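Local coordinates for protein beta-galactosidase/beta-glucuronidase (Faecalibacterium prausnitzii L2-6, PDB 6MVF) that binds flavin mononucleotide and, as a family 2 glycoside hydrolase of a human gut bacterium, probably cleaves beta-glucuronides, at residues 89-94 / 161-166; 70-75 / 135-140; 633-638 / 648-653; 607-612 / 625-630. One frame throughout, in Å; residues are numbered along the deposited sequence.

Interaction 1 (89-94 / 161-166)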
loop_
_atom_site.group_PDB
_atom_site.type_symbol
_atom_site.label_atom_id
_atom_site.label_comp_id
_atom_site.label_asym_id
_atom_site.label_seq_id
_atom_site.Cartn_x
_atom_site.Cartn_y
_atom_site.Cartn_z
ATOM N N VAL A 89 -31.951 -9.174 -2.738
ATOM C CA VAL A 89 -30.700 -9.901 -2.887
ATOM C C VAL A 89 -30.600 -10.385 -4.321
ATOM O O VAL A 89 -31.560 -10.946 -4.860
ATOM C CB VAL A 89 -30.609 -11.088 -1.913
ATOM C CG1 VAL A 89 -29.245 -11.787 -2.049
ATOM C CG2 VAL A 89 -30.897 -10.609 -0.475
ATOM N N TYR A 90 -29.449 -10.155 -4.942
ATOM C CA TYR A 90 -29.199 -10.555 -6.315
ATOM C C TYR A 90 -27.898 -11.341 -6.363
ATOM O O TYR A 90 -26.938 -10.996 -5.670
ATOM C CB TYR A 90 -29.104 -9.332 -7.245
ATOM C CG TYR A 90 -30.425 -8.746 -7.710
ATOM C CD1 TYR A 90 -31.187 -7.909 -6.886
ATOM C CD2 TYR A 90 -30.890 -8.993 -8.996
ATOM C CE1 TYR A 90 -32.402 -7.366 -7.338
ATOM C CE2 TYR A 90 -32.087 -8.443 -9.456
ATOM C CZ TYR A 90 -32.839 -7.640 -8.635
ATOM O OH TYR A 90 -34.025 -7.126 -9.124
ATOM N N VAL A 91 -27.863 -12.397 -7.169
ATOM C CA VAL A 91 -26.602 -13.054 -7.506
ATOM C C VAL A 91 -26.192 -12.573 -8.886
ATOM O O VAL A 91 -27.026 -12.459 -9.791
ATOM C CB VAL A 91 -26.684 -14.596 -7.441
ATOM C CG1 VAL A 91 -27.772 -15.133 -8.327
ATOM C CG2 VAL A 91 -25.373 -15.190 -7.853
ATOM N N GLU A 92 -24.912 -12.234 -9.033
ATOM C CA GLU A 92 -24.361 -11.722 -10.281
ATOM C C GLU A 92 -23.220 -12.636 -10.714
ATOM O O GLU A 92 -22.192 -12.717 -10.035
ATOM C CB GLU A 92 -23.894 -10.284 -10.098
ATOM C CG GLU A 92 -23.045 -9.738 -11.215
ATOM C CD GLU A 92 -22.672 -8.279 -10.990
ATOM O OE1 GLU A 92 -23.472 -7.390 -11.398
ATOM O OE2 GLU A 92 -21.586 -8.022 -10.396
ATOM N N VAL A 93 -23.413 -13.339 -11.834
ATOM C CA VAL A 93 -22.379 -14.154 -12.471
ATOM C C VAL A 93 -21.743 -13.318 -13.574
ATOM O O VAL A 93 -22.447 -12.817 -14.462
ATOM C CB VAL A 93 -22.963 -15.456 -13.045
ATOM C CG1 VAL A 93 -21.877 -16.264 -13.759
ATOM C CG2 VAL A 93 -23.644 -16.284 -11.945
ATOM N N LEU A 94 -20.419 -13.156 -13.533
ATOM C CA LEU A 94 -19.787 -12.257 -14.501
ATOM C C LEU A 94 -19.520 -12.942 -15.835
ATOM O O LEU A 94 -19.280 -12.243 -16.829
ATOM C CB LEU A 94 -18.487 -11.661 -13.933
ATOM C CG LEU A 94 -18.673 -10.807 -12.665
ATOM C CD1 LEU A 94 -17.335 -10.420 -11.989
ATOM C CD2 LEU A 94 -19.531 -9.582 -12.942
ATOM N N ARG A 161 -14.661 -15.765 -14.386
ATOM C CA ARG A 161 -14.589 -14.359 -14.002
ATOM C C ARG A 161 -15.045 -14.079 -12.576
ATOM O O ARG A 161 -14.885 -12.941 -12.114
ATOM C CB ARG A 161 -15.429 -13.484 -14.947
ATOM C CG ARG A 161 -14.878 -13.375 -16.361
ATOM C CD ARG A 161 -15.634 -12.346 -17.204
ATOM N NE ARG A 161 -15.113 -12.387 -18.558
ATOM C CZ ARG A 161 -15.801 -12.105 -19.660
ATOM N NH1 ARG A 161 -17.075 -11.734 -19.590
ATOM N NH2 ARG A 161 -15.201 -12.214 -20.843
ATOM N N GLY A 162 -15.616 -15.064 -11.877
ATOM C CA GLY A 162 -16.094 -14.888 -10.522
ATOM C C GLY A 162 -17.571 -14.555 -10.482
ATOM O O GLY A 162 -18.241 -14.419 -11.509
ATOM N N VAL A 163 -18.063 -14.395 -9.249
ATOM C CA VAL A 163 -19.489 -14.293 -8.931
ATOM C C VAL A 163 -19.661 -13.291 -7.789
ATOM O O VAL A 163 -18.831 -13.228 -6.879
ATOM C CB VAL A 163 -20.083 -15.682 -8.547
ATOM C CG1 VAL A 163 -21.514 -15.558 -8.051
ATOM C CG2 VAL A 163 -20.018 -16.665 -9.719
ATOM N N ASN A 164 -20.748 -12.516 -7.828
ATOM C CA ASN A 164 -20.998 -11.458 -6.856
ATOM C C ASN A 164 -22.390 -11.579 -6.261
ATOM O O ASN A 164 -23.339 -12.001 -6.925
ATOM C CB ASN A 164 -20.897 -10.058 -7.469
ATOM C CG ASN A 164 -19.478 -9.639 -7.751
ATOM O OD1 ASN A 164 -18.592 -9.812 -6.918
ATOM N ND2 ASN A 164 -19.256 -9.071 -8.935
ATOM N N LEU A 165 -22.500 -11.153 -5.009
ATOM C CA LEU A 165 -23.770 -10.981 -4.319
ATOM C C LEU A 165 -24.038 -9.486 -4.194
ATOM O O LEU A 165 -23.140 -8.728 -3.809
ATOM C CB LEU A 165 -23.718 -11.638 -2.944
ATOM C CG LEU A 165 -24.979 -12.124 -2.259
ATOM C CD1 LEU A 165 -25.585 -13.257 -3.056
ATOM C CD2 LEU A 165 -24.625 -12.581 -0.850
ATOM N N ILE A 166 -25.249 -9.055 -4.545
ATOM C CA ILE A 166 -25.620 -7.642 -4.500
ATOM C C ILE A 166 -26.817 -7.465 -3.564
ATOM O O ILE A 166 -27.860 -8.107 -3.742
ATOM C CB ILE A 166 -25.926 -7.079 -5.898
ATOM C CG1 ILE A 166 -24.724 -7.278 -6.829
ATOM C CG2 ILE A 166 -26.299 -5.600 -5.794
ATOM C CD1 ILE A 166 -24.955 -6.836 -8.262
#
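Glu92 and Asn164 face each other as an antiparallel hydrogen-bonded pair, their backbones joined by Glu92 N to Asn164 O and Asn164 N to Glu92 O, 2.6 Å each. Tyr90 and Ile166 form a second such pair. The buried face belongs to Val91, Val93, Val163 and Leu165: Val91 CG2 meets Val163 CG1 at 3.9 Å, and Leu165 CD1 reaches Val89 CG1 at 4.1 Å. These strands, 88-93 and 163-168, are the central pair of a four-stranded sheet in the sugar-binding domain, the jelly-roll beta-sandwich of family 2 glycosidases. The reverse face is more polar and partly solvent-accessible. There Glu92 and Asn164 point the same way, side by side; with CG anti to the backbone N (chi1 168°), Glu92 offers OE2, through its anti lone pair, to Asn164 ND2 at 2.9 Å. Carboxylate and amide planes stand 65° apart. The other oxygen, OE1, bridges to Arg120. An alanine in place of Glu92 is likely to strand the Arg120 charge and leave the Asn164 amide freer to turn. A further backbone bond, Leu94 N to Gly162 O, prolongs the pairing past the strand end; there Leu94 CD1 rests on Arg161 O at 3.5 Å, while the Arg161 guanidinium bonds Phe116, Gln303 and Gln338.

Interaction 2 (70-75 / 135-140)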
loop_
_atom_site.group_PDB
_atom_site.type_symbol
_atom_site.label_atom_id
_atom_site.label_comp_id
_atom_site.label_asym_id
_atom_site.label_seq_id
_atom_site.Cartn_x
_atom_site.Cartn_y
_atom_site.Cartn_z
ATOM N N THR A 70 -20.589 -31.027 -18.028
ATOM C CA THR A 70 -21.232 -30.211 -17.012
ATOM C C THR A 70 -20.469 -30.315 -15.696
ATOM O O THR A 70 -20.270 -31.416 -15.169
ATOM C CB THR A 70 -22.687 -30.626 -16.839
ATOM O OG1 THR A 70 -23.328 -30.583 -18.128
ATOM C CG2 THR A 70 -23.385 -29.674 -15.846
ATOM N N GLY A 71 -20.024 -29.166 -15.192
ATOM C CA GLY A 71 -19.468 -29.040 -13.854
ATOM C C GLY A 71 -20.421 -28.239 -12.982
ATOM O O GLY A 71 -20.957 -27.216 -13.414
ATOM N N VAL A 72 -20.642 -28.728 -11.766
ATOM C CA VAL A 72 -21.510 -28.087 -10.786
ATOM C C VAL A 72 -20.626 -27.451 -9.726
ATOM O O VAL A 72 -19.835 -28.142 -9.066
ATOM C CB VAL A 72 -22.492 -29.084 -10.152
ATOM C CG1 VAL A 72 -23.368 -28.394 -9.106
ATOM C CG2 VAL A 72 -23.350 -29.685 -11.218
ATOM N N TYR A 73 -20.749 -26.136 -9.583
ATOM C CA TYR A 73 -20.110 -25.381 -8.513
ATOM C C TYR A 73 -21.137 -25.172 -7.413
ATOM O O TYR A 73 -22.319 -24.957 -7.695
ATOM C CB TYR A 73 -19.601 -24.002 -8.995
ATOM C CG TYR A 73 -18.513 -23.978 -10.080
ATOM C CD1 TYR A 73 -18.834 -24.053 -11.437
ATOM C CD2 TYR A 73 -17.175 -23.829 -9.737
ATOM C CE1 TYR A 73 -17.855 -24.005 -12.417
ATOM C CE2 TYR A 73 -16.186 -23.782 -10.704
ATOM C CZ TYR A 73 -16.527 -23.874 -12.049
ATOM O OH TYR A 73 -15.517 -23.823 -13.001
ATOM N N SER A 74 -20.690 -25.214 -6.161
ATOM C CA SER A 74 -21.597 -24.899 -5.068
ATOM C C SER A 74 -20.808 -24.364 -3.887
ATOM O O SER A 74 -19.655 -24.748 -3.667
ATOM C CB SER A 74 -22.433 -26.114 -4.637
ATOM O OG SER A 74 -21.628 -27.042 -3.946
ATOM N N ARG A 75 -21.448 -23.469 -3.136
ATOM C CA ARG A 75 -20.875 -22.886 -1.929
ATOM C C ARG A 75 -22.008 -22.385 -1.049
ATOM O O ARG A 75 -23.172 -22.367 -1.452
ATOM C CB ARG A 75 -19.905 -21.746 -2.250
ATOM C CG ARG A 75 -20.576 -20.453 -2.663
ATOM C CD ARG A 75 -19.603 -19.299 -2.508
ATOM N NE ARG A 75 -19.776 -18.648 -1.215
ATOM C CZ ARG A 75 -18.969 -17.716 -0.723
ATOM N NH1 ARG A 75 -17.909 -17.312 -1.398
ATOM N NH2 ARG A 75 -19.227 -17.189 0.455
ATOM N N THR A 135 -25.917 -22.883 -5.978
ATOM C CA THR A 135 -25.551 -23.952 -6.909
ATOM C C THR A 135 -25.588 -23.408 -8.330
ATOM O O THR A 135 -26.618 -22.883 -8.763
ATOM C CB THR A 135 -26.506 -25.150 -6.767
ATOM O OG1 THR A 135 -26.472 -25.631 -5.416
ATOM C CG2 THR A 135 -26.109 -26.284 -7.695
ATOM N N ILE A 136 -24.472 -23.520 -9.053
ATOM C CA ILE A 136 -24.389 -23.080 -10.448
ATOM C C ILE A 136 -23.934 -24.260 -11.304
ATOM O O ILE A 136 -22.767 -24.672 -11.249
ATOM C CB ILE A 136 -23.447 -21.883 -10.633
ATOM C CG1 ILE A 136 -23.818 -20.747 -9.678
ATOM C CG2 ILE A 136 -23.496 -21.400 -12.090
ATOM C CD1 ILE A 136 -22.693 -19.732 -9.436
ATOM N N GLU A 137 -24.855 -24.798 -12.098
ATOM C CA GLU A 137 -24.520 -25.799 -13.100
ATOM C C GLU A 137 -24.018 -25.092 -14.344
ATOM O O GLU A 137 -24.699 -24.209 -14.868
ATOM C CB GLU A 137 -25.740 -26.651 -13.446
ATOM C CG GLU A 137 -26.040 -27.760 -12.457
ATOM C CD GLU A 137 -27.202 -28.655 -12.893
ATOM O OE1 GLU A 137 -28.045 -28.978 -12.016
ATOM O OE2 GLU A 137 -27.260 -29.030 -14.099
ATOM N N VAL A 138 -22.838 -25.486 -14.817
ATOM C CA VAL A 138 -22.202 -24.879 -15.978
ATOM C C VAL A 138 -21.848 -25.977 -16.973
ATOM O O VAL A 138 -21.273 -26.998 -16.595
ATOM C CB VAL A 138 -20.940 -24.097 -15.572
ATOM C CG1 VAL A 138 -20.283 -23.455 -16.795
ATOM C CG2 VAL A 138 -21.276 -23.072 -14.529
ATOM N N SER A 139 -22.165 -25.760 -18.238
ATOM C CA SER A 139 -21.844 -26.714 -19.288
ATOM C C SER A 139 -21.145 -26.000 -20.433
ATOM O O SER A 139 -21.655 -24.994 -20.940
ATOM C CB SER A 139 -23.098 -27.407 -19.807
ATOM O OG SER A 139 -22.769 -28.203 -20.940
ATOM N N ASN A 140 -19.992 -26.530 -20.859
ATOM C CA ASN A 140 -19.346 -26.051 -22.076
ATOM C C ASN A 140 -19.516 -27.025 -23.247
ATOM O O ASN A 140 -18.702 -27.037 -24.180
ATOM C CB ASN A 140 -17.872 -25.738 -21.813
ATOM C CG ASN A 140 -17.029 -26.980 -21.567
ATOM O OD1 ASN A 140 -17.526 -28.011 -21.124
ATOM N ND2 ASN A 140 -15.730 -26.868 -21.843
#
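Thr70, Tyr73 and Val138 bury the most surface between segments 70-75 and 135-140, which run antiparallel with two hydrogen-bonded pairs, Gly71 with Val138 and Tyr73 with Ile136. Tyr73 carries its ring on the buried face. CG lies anti to the carbonyl carbon (chi1 -63°), a setting that brings one ring edge to the opposite strand: Ile136 O lies in the ring plane, 4.0 Å from Tyr73 CD1, and Val138 CG2 meets that same edge at 4.1 Å from CD1. The Tyr73 hydroxyl is hydrogen-bonded to His52 ND1, whose ring stands at about 80° to the tyrosine ring. Val138 sits across from Gly71, which has no side chain to meet it; the two backbones exchange Gly71 N to Val138 O and Val138 N to Gly71 O, both 2.9 Å. Next along, Thr70 CG2 packs over Val138 O at 3.5 Å, while Thr70 OG1 comes within 3.6 Å of Ser139 CB. On this second, partly exposed face Val72 CG2 runs beside Glu137 CG, 3.5 Å away, and the Glu137 carboxylate continues to a salt bridge with Lys103. The strands are neighbours in a six-stranded sheet of the jelly-roll sugar-binding domain. Backbone bonds therefore fix the pairing, while the polar ends of Tyr73 and Glu137 tie the pair to its surroundings, the loop at His52 and strand 99-104.

Interaction 3 (633-638 / 648-653)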
loop_
_atom_site.group_PDB
_atom_site.type_symbol
_atom_site.label_atom_id
_atom_site.label_comp_id
_atom_site.label_asym_id
_atom_site.label_seq_id
_atom_site.Cartn_x
_atom_site.Cartn_y
_atom_site.Cartn_z
ATOM N N GLU A 633 35.942 -16.038 -34.799
ATOM C CA GLU A 633 35.853 -17.379 -34.246
ATOM C C GLU A 633 35.533 -17.271 -32.765
ATOM O O GLU A 633 36.055 -16.400 -32.067
ATOM C CB GLU A 633 37.164 -18.137 -34.473
ATOM C CG GLU A 633 36.983 -19.512 -35.119
ATOM C CD GLU A 633 36.412 -19.450 -36.542
ATOM O OE1 GLU A 633 36.614 -18.418 -37.223
ATOM O OE2 GLU A 633 35.759 -20.430 -36.981
ATOM N N GLY A 634 34.632 -18.124 -32.295
ATOM C CA GLY A 634 34.220 -18.066 -30.907
ATOM C C GLY A 634 33.013 -17.179 -30.693
ATOM O O GLY A 634 32.116 -17.118 -31.544
ATOM N N PHE A 635 32.987 -16.474 -29.562
ATOM C CA PHE A 635 31.852 -15.646 -29.179
ATOM C C PHE A 635 32.034 -14.219 -29.674
ATOM O O PHE A 635 33.154 -13.718 -29.781
ATOM C CB PHE A 635 31.657 -15.669 -27.662
ATOM C CG PHE A 635 31.103 -16.958 -27.164
ATOM C CD1 PHE A 635 29.773 -17.282 -27.385
ATOM C CD2 PHE A 635 31.915 -17.869 -26.497
ATOM C CE1 PHE A 635 29.252 -18.485 -26.944
ATOM C CE2 PHE A 635 31.414 -19.075 -26.057
ATOM C CZ PHE A 635 30.076 -19.386 -26.281
ATOM N N ASN A 636 30.910 -13.572 -29.993
ATOM C CA ASN A 636 30.906 -12.248 -30.604
ATOM C C ASN A 636 29.925 -11.362 -29.869
ATOM O O ASN A 636 28.758 -11.724 -29.719
ATOM C CB ASN A 636 30.514 -12.302 -32.083
ATOM C CG ASN A 636 31.508 -13.084 -32.929
ATOM O OD1 ASN A 636 32.390 -12.509 -33.567
ATOM N ND2 ASN A 636 31.364 -14.397 -32.936
ATOM N N VAL A 637 30.388 -10.200 -29.437
ATOM C CA VAL A 637 29.508 -9.172 -28.903
ATOM C C VAL A 637 28.993 -8.338 -30.073
ATOM O O VAL A 637 29.779 -7.702 -30.779
ATOM C CB VAL A 637 30.239 -8.293 -27.878
ATOM C CG1 VAL A 637 29.396 -7.060 -27.528
ATOM C CG2 VAL A 637 30.564 -9.096 -26.643
ATOM N N LEU A 638 27.678 -8.340 -30.286
ATOM C CA LEU A 638 27.055 -7.480 -31.284
ATOM C C LEU A 638 26.403 -6.312 -30.557
ATOM O O LEU A 638 25.536 -6.508 -29.695
ATOM C CB LEU A 638 26.038 -8.238 -32.138
ATOM C CG LEU A 638 26.533 -9.166 -33.269
ATOM C CD1 LEU A 638 27.314 -8.397 -34.299
ATOM C CD2 LEU A 638 27.377 -10.287 -32.721
ATOM N N SER A 648 22.721 -4.830 -27.300
ATOM C CA SER A 648 23.875 -5.715 -27.251
ATOM C C SER A 648 23.419 -7.156 -27.065
ATOM O O SER A 648 22.615 -7.453 -26.175
ATOM C CB SER A 648 24.837 -5.318 -26.119
ATOM O OG SER A 648 25.721 -6.388 -25.795
ATOM N N ILE A 649 23.916 -8.045 -27.921
ATOM C CA ILE A 649 23.697 -9.472 -27.769
ATOM C C ILE A 649 25.016 -10.194 -28.032
ATOM O O ILE A 649 25.992 -9.616 -28.514
ATOM C CB ILE A 649 22.587 -9.996 -28.698
ATOM C CG1 ILE A 649 23.122 -10.220 -30.109
ATOM C CG2 ILE A 649 21.398 -9.027 -28.723
ATOM C CD1 ILE A 649 22.052 -10.659 -31.071
ATOM N N THR A 650 25.044 -11.474 -27.694
ATOM C CA THR A 650 26.212 -12.309 -27.924
ATOM C C THR A 650 25.832 -13.445 -28.858
ATOM O O THR A 650 24.814 -14.119 -28.647
ATOM C CB THR A 650 26.773 -12.858 -26.613
ATOM O OG1 THR A 650 27.126 -11.767 -25.755
ATOM C CG2 THR A 650 27.999 -13.708 -26.897
ATOM N N LEU A 651 26.630 -13.626 -29.899
ATOM C CA LEU A 651 26.462 -14.703 -30.857
ATOM C C LEU A 651 27.720 -15.556 -30.848
ATOM O O LEU A 651 28.790 -15.112 -30.411
ATOM C CB LEU A 651 26.184 -14.162 -32.266
ATOM C CG LEU A 651 24.836 -13.426 -32.433
ATOM C CD1 LEU A 651 24.582 -13.067 -33.882
ATOM C CD2 LEU A 651 23.644 -14.224 -31.871
ATOM N N GLU A 652 27.569 -16.805 -31.289
ATOM C CA GLU A 652 28.676 -17.745 -31.406
ATOM C C GLU A 652 28.817 -18.164 -32.861
ATOM O O GLU A 652 27.855 -18.653 -33.465
ATOM C CB GLU A 652 28.466 -18.971 -30.516
ATOM C CG GLU A 652 29.722 -19.853 -30.371
ATOM C CD GLU A 652 29.471 -21.194 -29.652
ATOM O OE1 GLU A 652 28.300 -21.484 -29.310
ATOM O OE2 GLU A 652 30.451 -21.964 -29.445
ATOM N N LYS A 653 30.011 -17.974 -33.423
ATOM C CA LYS A 653 30.335 -18.607 -34.693
ATOM C C LYS A 653 30.518 -20.109 -34.503
ATOM O O LYS A 653 31.203 -20.559 -33.579
ATOM C CB LYS A 653 31.594 -17.994 -35.305
ATOM C CG LYS A 653 31.826 -18.482 -36.743
ATOM C CD LYS A 653 33.029 -17.847 -37.419
ATOM C CE LYS A 653 33.259 -18.513 -38.768
ATOM N NZ LYS A 653 34.137 -17.719 -39.646
#
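Backbone hydrogen bonds give segments 633-638 and 648-653 their register: Asn636 N reaches Leu651 O at 2.7 Å, Leu638 N reaches Ile649 O at 2.8 Å, both pairs are closed by the reciprocal bonds, and Lys653 N to Gly634 O (2.9 Å) finishes the ladder near the open end of this beta hairpin. Ring packing comes from Phe635 and Glu652. The carboxylate stacks against the phenyl ring, their planes 23° apart, and Glu652 CG sits over one ring face, 4.1 Å from its centroid, as a CH-pi contact. The extended Glu652 chain, CG anti to the backbone N (chi1 -168°), brings the methylene there, while OE1 is held by Gln590 and by Arg229 of the second subunit. A valine in place of Glu652 would probably leave that neighbouring arginine without its charge partner and bare the phenyl face. Charge adds a salt bridge, Glu633 OE1 to Lys653 NZ at 3.5 Å, made possible by the glutamate bending at chi2 to meet the extended lysine. Apolar contacts lie on the face opposite Phe635, where Leu638 CD2 meets Leu651 CG at 4.0 Å with the two side chains roughly perpendicular. Strand 635-641 is flanked on its other side by strand 606-611, and strand 646-654 by strand 590-592; Ile649 and Thr650 also pair in parallel with a strand of the second subunit, carrying the sheet across the interface.

Interaction 4 (607-612 / 625-630)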
loop_
_atom_site.group_PDB
_atom_site.type_symbol
_atom_site.label_atom_id
_atom_site.label_comp_id
_atom_site.label_asym_id
_atom_site.label_seq_id
_atom_site.Cartn_x
_atom_site.Cartn_y
_atom_site.Cartn_z
ATOM N N VAL A 607 21.833 3.559 -37.678
ATOM C CA VAL A 607 22.297 2.499 -36.803
ATOM C C VAL A 607 23.737 2.213 -37.183
ATOM O O VAL A 607 24.059 2.088 -38.373
ATOM C CB VAL A 607 21.425 1.226 -36.926
ATOM C CG1 VAL A 607 22.123 -0.008 -36.295
ATOM C CG2 VAL A 607 20.042 1.451 -36.306
ATOM N N THR A 608 24.606 2.141 -36.179
ATOM C CA THR A 608 25.969 1.659 -36.354
ATOM C C THR A 608 26.100 0.347 -35.608
ATOM O O THR A 608 25.756 0.275 -34.430
ATOM C CB THR A 608 27.005 2.667 -35.846
ATOM O OG1 THR A 608 27.091 3.762 -36.762
ATOM C CG2 THR A 608 28.368 2.025 -35.745
ATOM N N LEU A 609 26.585 -0.687 -36.299
ATOM C CA LEU A 609 26.763 -2.010 -35.719
ATOM C C LEU A 609 28.225 -2.253 -35.361
ATOM O O LEU A 609 29.132 -1.882 -36.109
ATOM C CB LEU A 609 26.282 -3.099 -36.679
ATOM C CG LEU A 609 26.184 -4.471 -36.002
ATOM C CD1 LEU A 609 25.225 -4.437 -34.769
ATOM C CD2 LEU A 609 25.776 -5.530 -37.014
ATOM N N TYR A 610 28.449 -2.893 -34.221
ATOM C CA TYR A 610 29.786 -3.265 -33.792
ATOM C C TYR A 610 29.859 -4.758 -33.508
ATOM O O TYR A 610 28.902 -5.361 -33.007
ATOM C CB TYR A 610 30.210 -2.509 -32.534
ATOM C CG TYR A 610 30.377 -1.033 -32.721
ATOM C CD1 TYR A 610 29.341 -0.150 -32.411
ATOM C CD2 TYR A 610 31.576 -0.514 -33.188
ATOM C CE1 TYR A 610 29.489 1.211 -32.576
ATOM C CE2 TYR A 610 31.738 0.850 -33.362
ATOM C CZ TYR A 610 30.689 1.705 -33.053
ATOM O OH TYR A 610 30.865 3.050 -33.216
ATOM N N CYS A 611 31.019 -5.337 -33.812
ATOM C CA CYS A 611 31.290 -6.750 -33.578
ATOM C C CYS A 611 32.616 -6.857 -32.833
ATOM O O CYS A 611 33.673 -6.564 -33.401
ATOM C CB CYS A 611 31.336 -7.521 -34.892
ATOM S SG CYS A 611 31.256 -9.300 -34.667
ATOM N N ASN A 612 32.554 -7.256 -31.560
ATOM C CA ASN A 612 33.706 -7.265 -30.656
ATOM C C ASN A 612 34.460 -5.937 -30.706
ATOM O O ASN A 612 35.691 -5.894 -30.788
ATOM C CB ASN A 612 34.634 -8.441 -30.956
ATOM C CG ASN A 612 33.994 -9.774 -30.624
ATOM O OD1 ASN A 612 33.151 -9.862 -29.714
ATOM N ND2 ASN A 612 34.381 -10.821 -31.363
ATOM N N PHE A 625 17.184 -2.555 -40.690
ATOM C CA PHE A 625 18.596 -2.432 -41.036
ATOM C C PHE A 625 19.187 -3.834 -41.128
ATOM O O PHE A 625 18.997 -4.641 -40.216
ATOM C CB PHE A 625 19.361 -1.631 -39.976
ATOM C CG PHE A 625 18.770 -0.283 -39.676
ATOM C CD1 PHE A 625 17.660 -0.164 -38.878
ATOM C CD2 PHE A 625 19.357 0.877 -40.177
ATOM C CE1 PHE A 625 17.120 1.087 -38.605
ATOM C CE2 PHE A 625 18.826 2.119 -39.907
ATOM C CZ PHE A 625 17.710 2.228 -39.124
ATOM N N LYS A 626 19.904 -4.136 -42.208
ATOM C CA LYS A 626 20.529 -5.445 -42.364
ATOM C C LYS A 626 22.030 -5.276 -42.570
ATOM O O LYS A 626 22.461 -4.510 -43.434
ATOM C CB LYS A 626 19.893 -6.213 -43.528
ATOM C CG LYS A 626 18.373 -6.264 -43.451
ATOM C CD LYS A 626 17.733 -6.884 -44.705
ATOM C CE LYS A 626 16.270 -6.442 -44.825
ATOM N NZ LYS A 626 15.325 -7.513 -45.281
ATOM N N PHE A 627 22.822 -5.975 -41.768
ATOM C CA PHE A 627 24.279 -5.921 -41.853
ATOM C C PHE A 627 24.820 -7.312 -42.152
ATOM O O PHE A 627 24.324 -8.311 -41.618
ATOM C CB PHE A 627 24.908 -5.412 -40.543
ATOM C CG PHE A 627 24.452 -4.048 -40.126
ATOM C CD1 PHE A 627 23.238 -3.879 -39.463
ATOM C CD2 PHE A 627 25.244 -2.932 -40.376
ATOM C CE1 PHE A 627 22.811 -2.626 -39.058
ATOM C CE2 PHE A 627 24.829 -1.666 -39.976
ATOM C CZ PHE A 627 23.610 -1.515 -39.307
ATOM N N ASP A 628 25.828 -7.387 -43.010
ATOM C CA ASP A 628 26.520 -8.643 -43.266
ATOM C C ASP A 628 27.764 -8.662 -42.401
ATOM O O ASP A 628 28.647 -7.812 -42.564
ATOM C CB ASP A 628 26.887 -8.801 -44.739
ATOM C CG ASP A 628 25.820 -9.538 -45.521
ATOM O OD1 ASP A 628 25.567 -10.727 -45.186
ATOM O OD2 ASP A 628 25.224 -8.920 -46.447
ATOM N N VAL A 629 27.834 -9.615 -41.482
ATOM C CA VAL A 629 28.864 -9.605 -40.450
ATOM C C VAL A 629 29.713 -10.859 -40.575
ATOM O O VAL A 629 29.183 -11.974 -40.596
ATOM C CB VAL A 629 28.250 -9.495 -39.043
ATOM C CG1 VAL A 629 29.371 -9.430 -37.990
ATOM C CG2 VAL A 629 27.273 -8.279 -38.956
ATOM N N ALA A 630 31.028 -10.668 -40.663
ATOM C CA ALA A 630 31.995 -11.765 -40.550
ATOM C C ALA A 630 32.311 -11.943 -39.075
ATOM O O ALA A 630 33.175 -11.266 -38.517
ATOM C CB ALA A 630 33.259 -11.479 -41.347
#
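The Phe625 ring takes Val607 CG2 on one face, the methyl standing 3.6 Å above the plane, over the centre and only 6° off the ring normal. The Phe627 ring is covered in the same manner by Leu609 CB, 3.7 Å above its plane and likewise central, while Val607 O lies in plane at its edge, 3.7 Å from Phe627 CZ. The two face contacts, from Val607 CG2 and Leu609 CB, are CH-pi contacts. Val607 also sends its other methyl to the second ring: CG1, anti to the backbone N (chi1 165°), meets Phe627 CZ at 3.7 Å obliquely, so one valine bridges two phenylalanines. The segments belong to the two sheets of a beta-sandwich in the C-terminal part of the chain, strand 606-611 in the five-stranded sheet and strand 624-629 in the three-stranded one. Their axes pass 9.1 Å apart at 29°, too far for backbone pairing, and the contact rests on inward-pointing residues alone, every second one on each strand. Further along, Leu609 CD2 wedges between Phe627 CB (3.6 Å) and Val629 CG2 (3.7 Å), and Leu609 and Val629 meet at about a right angle. At the far end Cys611 SG touches Val629 CG1. All six of these residues are buried. Val598 from strand 596-602 packs against Leu609 and Val629, and Val616 from strand 614-620 against Cys611 and Val629.

The four contacts fall into two distant pairs. Interactions 1 and 2 share the N-terminal sugar-binding domain, centres 14 Å apart; their segments alternate along the chain, and Val163 CG2 of one touches Ile136 CD1 of the other at 4.1 Å, joining the domain's four- and six-stranded sheets. Interactions 4 and 3 follow in that order near the C-terminus, centres 12 Å apart, meeting in one sheet where strands 606-611 and 635-641 are neighbours and Asn612 OD1 probably accepts a hydrogen bond from Val637 N. Centres of interactions 1 and 3 lie about 56 Å apart, with the TIM-barrel domain coming between the two pairs in sequence; beta-domains thus occur at both ends of the chain.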